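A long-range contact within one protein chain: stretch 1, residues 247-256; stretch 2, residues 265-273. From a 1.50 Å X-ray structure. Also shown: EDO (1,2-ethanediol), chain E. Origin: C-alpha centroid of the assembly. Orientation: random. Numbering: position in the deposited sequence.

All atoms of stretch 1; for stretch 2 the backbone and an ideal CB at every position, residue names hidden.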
ATOM      1  N   ASN A 247      14.837  13.431   4.507  1.00 11.46           N
ATOM      2  CA  ASN A 247      15.731  14.336   5.199  1.00 11.29           C
ATOM      3  C   ASN A 247      17.183  13.908   4.945  1.00 12.10           C
ATOM      4  O   ASN A 247      17.415  13.192   3.980  1.00 12.07           O
ATOM      5  CB  ASN A 247      15.327  14.487   6.677  1.00 10.23           C
ATOM      6  CG  ASN A 247      15.388  13.211   7.469  1.00 13.16           C
ATOM      7  OD1 ASN A 247      16.194  12.253   7.052  1.00 11.39           O
ATOM      8  ND2 ASN A 247      14.726  13.097   8.558  1.00 16.48           N
ATOM      9  N   ASP A 248      18.130  14.293   5.800  1.00 11.45           N
ATOM     10  CA  ASP A 248      19.555  14.072   5.530  1.00 11.72           C
ATOM     11  C   ASP A 248      19.864  12.579   5.464  1.00 11.10           C
ATOM     12  O   ASP A 248      20.698  12.135   4.678  1.00 11.72           O
ATOM     13  CB  ASP A 248      20.476  14.668   6.631  1.00 11.81           C
ATOM     14  CG  ASP A 248      20.325  16.190   6.837  1.00 12.35           C
ATOM     15  OD1 ASP A 248      19.196  16.702   6.661  1.00 17.70           O
ATOM     16  OD2 ASP A 248      21.275  16.891   7.220  1.00 12.16           O
ATOM     17  N   GLN A 249      19.288  11.833   6.385  1.00  9.88           N
ATOM     18  CA  GLN A 249      19.543  10.398   6.499  1.00 10.95           C
ATOM     19  C   GLN A 249      18.575   9.529   5.695  1.00 11.07           C
ATOM     20  O   GLN A 249      18.972   8.502   5.111  1.00 12.01           O
ATOM     21  CB  GLN A 249      19.451   9.952   7.946  1.00 10.85           C
ATOM     22  CG  GLN A 249      19.650   8.442   8.131  1.00 13.25           C
ATOM     23  CD  GLN A 249      19.746   7.990   9.584  1.00 16.45           C
ATOM     24  OE1 GLN A 249      19.686   8.799  10.519  1.00 17.46           O
ATOM     25  NE2 GLN A 249      19.896   6.707   9.777  1.00 16.77           N
ATOM     26  N   TRP A 250      17.305   9.897   5.676  1.00  9.55           N
ATOM     27  CA  TRP A 250      16.225   9.052   5.157  1.00  9.87           C
ATOM     28  C   TRP A 250      15.754   9.585   3.809  1.00 11.36           C
ATOM     29  O   TRP A 250      15.198  10.658   3.710  1.00 11.41           O
ATOM     30  CB  TRP A 250      15.085   9.015   6.153  1.00 10.45           C
ATOM     31  CG  TRP A 250      15.500   8.315   7.393  1.00  9.96           C
ATOM     32  CD1 TRP A 250      15.665   8.879   8.604  1.00 10.81           C
ATOM     33  CD2 TRP A 250      15.788   6.921   7.556  1.00 10.11           C
ATOM     34  NE1 TRP A 250      16.077   7.943   9.520  1.00 13.03           N
ATOM     35  CE2 TRP A 250      16.164   6.730   8.895  1.00 10.61           C
ATOM     36  CE3 TRP A 250      15.806   5.804   6.691  1.00 11.20           C
ATOM     37  CZ2 TRP A 250      16.524   5.486   9.403  1.00 12.74           C
ATOM     38  CZ3 TRP A 250      16.161   4.577   7.208  1.00 10.84           C
ATOM     39  CH2 TRP A 250      16.518   4.427   8.537  1.00 12.73           C
ATOM     40  N   LYS A 251      15.988   8.812   2.753  1.00 12.71           N
ATOM     41  CA  LYS A 251      15.703   9.226   1.402  1.00 13.11           C
ATOM     42  C   LYS A 251      14.476   8.494   0.850  1.00 13.65           C
ATOM     43  O   LYS A 251      14.174   7.350   1.221  1.00 14.12           O
ATOM     44  CB  LYS A 251      16.927   8.973   0.508  1.00 12.49           C
ATOM     45  CG  LYS A 251      18.226   9.554   1.072  1.00 14.13           C
ATOM     46  CD  LYS A 251      18.130  11.041   1.225  1.00 15.16           C
ATOM     47  CE  LYS A 251      19.468  11.705   1.471  1.00 15.40           C
ATOM     48  NZ  LYS A 251      19.329  13.189   1.857  1.00 18.40           N
ATOM     49  N   GLY A 252      13.789   9.129  -0.083  1.00 14.16           N
ATOM     50  CA  GLY A 252      12.728   8.489  -0.834  1.00 13.61           C
ATOM     51  C   GLY A 252      11.628   7.836  -0.027  1.00 14.72           C
ATOM     52  O   GLY A 252      11.242   6.680  -0.304  1.00 13.84           O
ATOM     53  N   PRO A 253      11.055   8.552   0.940  1.00 13.99           N
ATOM     54  CA  PRO A 253       9.947   7.962   1.714  1.00 14.60           C
ATOM     55  C   PRO A 253       8.760   7.620   0.835  1.00 14.60           C
ATOM     56  O   PRO A 253       8.433   8.312  -0.103  1.00 15.51           O
ATOM     57  CB  PRO A 253       9.546   9.051   2.690  1.00 15.22           C
ATOM     58  CG  PRO A 253       9.983  10.301   2.002  1.00 15.29           C
ATOM     59  CD  PRO A 253      11.281   9.954   1.324  1.00 14.73           C
ATOM     60  N   GLY A 254       8.130   6.498   1.147  1.00 13.31           N
ATOM     61  CA  GLY A 254       6.987   6.038   0.385  1.00 13.20           C
ATOM     62  C   GLY A 254       6.446   4.733   0.869  1.00 13.17           C
ATOM     63  O   GLY A 254       6.826   4.245   1.946  1.00 12.31           O
ATOM     64  N   GLY A 255       5.540   4.154   0.098  1.00 12.29           N
ATOM     65  CA  GLY A 255       4.928   2.915   0.509  1.00 12.89           C
ATOM     66  C   GLY A 255       4.145   3.061   1.782  1.00 12.87           C
ATOM     67  O   GLY A 255       3.996   2.112   2.558  1.00 13.95           O
ATOM     68  N   GLN A 256       3.599   4.252   2.011  1.00 13.00           N
ATOM     69  CA  GLN A 256       2.982   4.581   3.293  1.00 13.78           C
ATOM     70  C   GLN A 256       1.644   3.903   3.485  1.00 12.94           C
ATOM     71  O   GLN A 256       0.898   3.622   2.532  1.00 13.26           O
ATOM     72  CB  GLN A 256       2.839   6.089   3.394  1.00 13.29           C
ATOM     73  CG  GLN A 256       1.712   6.687   2.514  1.00 15.50           C
ATOM     74  CD  GLN A 256       2.011   6.610   1.010  1.00 11.93           C
ATOM     75  OE1 GLN A 256       3.139   6.871   0.598  1.00 16.42           O
ATOM     76  NE2 GLN A 256       0.999   6.194   0.221  1.00 15.13           N
ATOM     77  N   UNK A 265       2.916   4.299   8.825  1.00 12.44           N
ATOM     78  CA  UNK A 265       4.101   3.515   8.545  1.00 12.36           C
ATOM     79  C   UNK A 265       4.528   3.819   7.121  1.00 12.95           C
ATOM     80  O   UNK A 265       3.704   4.118   6.254  1.00 14.05           O
ATOM     81  CB  UNK A 265       3.848   2.020   8.747  1.00 12.36           C
ATOM     82  N   UNK A 266       5.810   3.704   6.876  1.00 12.67           N
ATOM     83  CA  UNK A 266       6.321   3.886   5.498  1.00 12.68           C
ATOM     84  C   UNK A 266       7.702   3.279   5.438  1.00 12.98           C
ATOM     85  O   UNK A 266       8.263   2.914   6.485  1.00 14.12           O
ATOM     86  CB  UNK A 266       6.357   5.360   5.089  1.00 12.68           C
ATOM     87  N   UNK A 267       8.244   3.128   4.239  1.00 12.87           N
ATOM     88  CA  UNK A 267       9.662   2.808   4.100  1.00 13.43           C
ATOM     89  C   UNK A 267      10.426   4.075   3.775  1.00 12.90           C
ATOM     90  O   UNK A 267       9.856   5.045   3.290  1.00 12.60           O
ATOM     91  CB  UNK A 267       9.888   1.748   3.021  1.00 13.43           C
ATOM     92  N   UNK A 268      11.733   4.082   4.040  1.00 13.77           N
ATOM     93  CA  UNK A 268      12.622   5.136   3.539  1.00 13.69           C
ATOM     94  C   UNK A 268      14.017   4.533   3.507  1.00 13.67           C
ATOM     95  O   UNK A 268      14.300   3.565   4.249  1.00 13.60           O
ATOM     96  CB  UNK A 268      12.571   6.397   4.404  1.00 13.69           C
ATOM     97  N   UNK A 269      14.870   5.051   2.635  1.00 12.59           N
ATOM     98  CA  UNK A 269      16.161   4.448   2.337  1.00 13.56           C
ATOM     99  C   UNK A 269      17.270   5.097   3.155  1.00 12.32           C
ATOM    100  O   UNK A 269      17.488   6.299   3.121  1.00 12.62           O
ATOM    101  CB  UNK A 269      16.470   4.563   0.843  1.00 13.56           C
ATOM    102  N   UNK A 270      18.004   4.261   3.892  1.00 12.14           N
ATOM    103  CA  UNK A 270      18.966   4.721   4.914  1.00 11.84           C
ATOM    104  C   UNK A 270      20.337   5.111   4.302  1.00 12.24           C
ATOM    105  O   UNK A 270      21.139   4.257   3.898  1.00 12.10           O
ATOM    106  CB  UNK A 270      19.165   3.624   5.962  1.00 11.84           C
ATOM    107  N   UNK A 271      20.610   6.402   4.250  1.00 12.81           N
ATOM    108  CA  UNK A 271      21.897   6.882   3.760  1.00 12.89           C
ATOM    109  C   UNK A 271      23.066   6.490   4.666  1.00 12.96           C
ATOM    110  O   UNK A 271      24.216   6.601   4.280  1.00 13.29           O
ATOM    111  CB  UNK A 271      21.854   8.404   3.610  1.00 12.89           C
ATOM    112  N   UNK A 272      22.760   6.064   5.892  1.00 13.66           N
ATOM    113  CA  UNK A 272      23.772   5.538   6.804  1.00 13.00           C
ATOM    114  C   UNK A 272      23.853   4.006   6.852  1.00 12.15           C
ATOM    115  O   UNK A 272      24.608   3.446   7.652  1.00 13.74           O
ATOM    116  CB  UNK A 272      23.496   6.067   8.213  1.00 13.00           C
ATOM    117  N   UNK A 273      23.063   3.320   6.027  1.00 12.25           N
ATOM    118  CA  UNK A 273      23.106   1.872   5.954  1.00 12.68           C
ATOM    119  C   UNK A 273      22.771   1.351   4.561  1.00 11.91           C
ATOM    120  O   UNK A 273      21.745   0.725   4.316  1.00 12.53           O
ATOM    121  CB  UNK A 273      22.142   1.272   6.979  1.00 12.68           C
TER
HETATM  122  C1  EDO E1295      11.635  10.095   6.210  1.00 27.24           C
HETATM  123  O1  EDO E1295      10.314   9.723   6.583  1.00 26.84           O
HETATM  124  C2  EDO E1295      12.130  11.238   7.062  1.00 29.36           C
HETATM  125  O2  EDO E1295      11.651  12.470   6.552  1.00 31.97           O

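The two stretches run antiparallel, and a beta bulge shifts their register by one residue between Lys251 and Gly254. At position 265 the ideal CB points sideways and finds nothing of stretch 1 within 5.5 Å, so the visible atoms scarcely restrict the choice. The extended backbone would suit a beta-branched residue among many others, and the deposited residue is Val265. Its main chain matters more here, since the carbonyl O of Val265 lies 3.1 Å from CA of Gln256 in a CA-H...O contact.

Position 266 also sends its CB sideways, 3.4 Å from O of Gly254 and 3.9 Å from CA of Gln256. A long chain could pass this backbone and reach the ethanediol, where a donor would find a hydroxyl oxygen; a small or apolar residue would fit as well. Arg266 takes the longer course: its NE and NH2 each donate a 3.0 Å hydrogen bond to O1 of EDO, which lies near the guanidinium plane.

Position 267 is a hydrogen-bonded partner of Gly254, with N of 267 donating to O of Gly254 (2.9 Å) and N of Gly254 donating to O of 267 (3.1 Å). Its CB is on the same face as that of 269, over a floor of glycines with no side chains to fill the space, so a flat ring is an attractive candidate. The deposited His267, with chi1 p, lays its ring there: O of Gly254 lies over one ring face and CE1 of His267 comes within 3.6 Å of N of Gly255. A CB on Gly255 would fall 2.6 Å from that CE1, a clash.

At position 268 CB points toward stretch 1, 3.7 Å from O of Lys251, 4.0 Å from CE3 of Trp250 and 4.1 Å from CA of Pro253. These close, largely apolar surroundings favour a small side chain. Ala268 supplies one methyl, packed between the indole and Pro253.

Position 269 pairs with Lys251 through two backbone hydrogen bonds, N of 269 to O of Lys251 (2.8 Å) and N of Lys251 to O of 269 (2.9 Å). Gly252 leaves room alongside for an aromatic or a long aliphatic chain. Tyr269 places its ring there, with CE1 3.6 Å from O of Gly252, which sits at the ring edge.

Position 270 has its CB 3.4 Å from CZ3 of Trp250, on the same face as the indole, while the amide of Gln249 offers a donor. Asp, Asn or another short acceptor would serve. Asp270 accepts a 3.0 Å hydrogen bond at OD1 from NE2 of Gln249, and this OD1 lies over one face of the indole. OD1 of Asp270 also accepts from N of 272 (2.9 Å) within the type I turn 270-273.

At position 271 CB is a tight 3.3 Å from O of Gln249, which accepts from N of 271 at 2.8 Å; a small residue is comfortable, and Ala271 is found. Positions 272 and 273 finish the turn, where polar residues are common: Asn272 brings CB to 4.0 Å from NE2 of Gln249, and Asp273 makes no contact with stretch 1.

Stretch 2, residues 265-273: VRHAYDAND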
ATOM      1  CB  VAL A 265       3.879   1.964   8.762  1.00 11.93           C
ATOM      2  CG1 VAL A 265       3.392   1.707  10.204  1.00 12.42           C
ATOM      3  CG2 VAL A 265       2.905   1.368   7.762  1.00 12.43           C
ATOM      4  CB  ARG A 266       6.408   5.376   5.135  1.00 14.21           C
ATOM      5  CG  ARG A 266       7.511   6.144   5.754  1.00 17.78           C
ATOM      6  CD  ARG A 266       7.040   7.030   6.752  1.00 20.61           C
ATOM      7  NE  ARG A 266       8.032   7.927   7.370  1.00 15.77           N
ATOM      8  CZ  ARG A 266       7.984   8.255   8.643  1.00 16.50           C
ATOM      9  NH1 ARG A 266       7.032   7.763   9.413  1.00 16.31           N
ATOM     10  NH2 ARG A 266       8.852   9.112   9.134  1.00 15.42           N
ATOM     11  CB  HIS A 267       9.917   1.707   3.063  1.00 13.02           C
ATOM     12  CG  HIS A 267       9.529   2.062   1.650  1.00 11.32           C
ATOM     13  ND1 HIS A 267       8.524   1.418   0.953  1.00 10.71           N
ATOM     14  CD2 HIS A 267      10.030   3.000   0.802  1.00 13.45           C
ATOM     15  CE1 HIS A 267       8.396   1.975  -0.245  1.00 12.75           C
ATOM     16  NE2 HIS A 267       9.287   2.945  -0.350  1.00 13.20           N
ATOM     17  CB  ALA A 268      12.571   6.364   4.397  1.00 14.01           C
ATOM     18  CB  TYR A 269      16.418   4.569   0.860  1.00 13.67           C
ATOM     19  CG  TYR A 269      15.408   3.868  -0.003  1.00 13.90           C
ATOM     20  CD1 TYR A 269      14.211   4.501  -0.389  1.00 16.95           C
ATOM     21  CD2 TYR A 269      15.568   2.564  -0.374  1.00 13.21           C
ATOM     22  CE1 TYR A 269      13.285   3.858  -1.207  1.00 17.60           C
ATOM     23  CE2 TYR A 269      14.653   1.921  -1.171  1.00 14.58           C
ATOM     24  CZ  TYR A 269      13.506   2.575  -1.572  1.00 16.33           C
ATOM     25  OH  TYR A 269      12.604   1.905  -2.418  1.00 20.62           O
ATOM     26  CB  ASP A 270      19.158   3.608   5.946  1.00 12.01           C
ATOM     27  CG  ASP A 270      19.812   4.079   7.239  1.00 13.77           C
ATOM     28  OD1 ASP A 270      20.342   5.171   7.297  1.00 14.80           O
ATOM     29  OD2 ASP A 270      19.847   3.343   8.243  1.00 18.14           O
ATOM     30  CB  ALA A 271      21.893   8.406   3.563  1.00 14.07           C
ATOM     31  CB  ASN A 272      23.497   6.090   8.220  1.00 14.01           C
ATOM     32  CG  ASN A 272      24.671   5.894   9.171  1.00 17.89           C
ATOM     33  OD1 ASN A 272      25.895   6.253   8.787  1.00 18.15           O
ATOM     34  ND2 ASN A 272      24.432   5.355  10.307  1.00 21.70           N
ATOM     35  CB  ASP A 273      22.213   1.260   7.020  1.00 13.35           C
ATOM     36  CG  ASP A 273      22.255  -0.246   7.021  1.00 15.26           C
ATOM     37  OD1 ASP A 273      23.281  -0.839   6.589  1.00 16.35           O
ATOM     38  OD2 ASP A 273      21.317  -0.878   7.506  1.00 17.34           O
TER
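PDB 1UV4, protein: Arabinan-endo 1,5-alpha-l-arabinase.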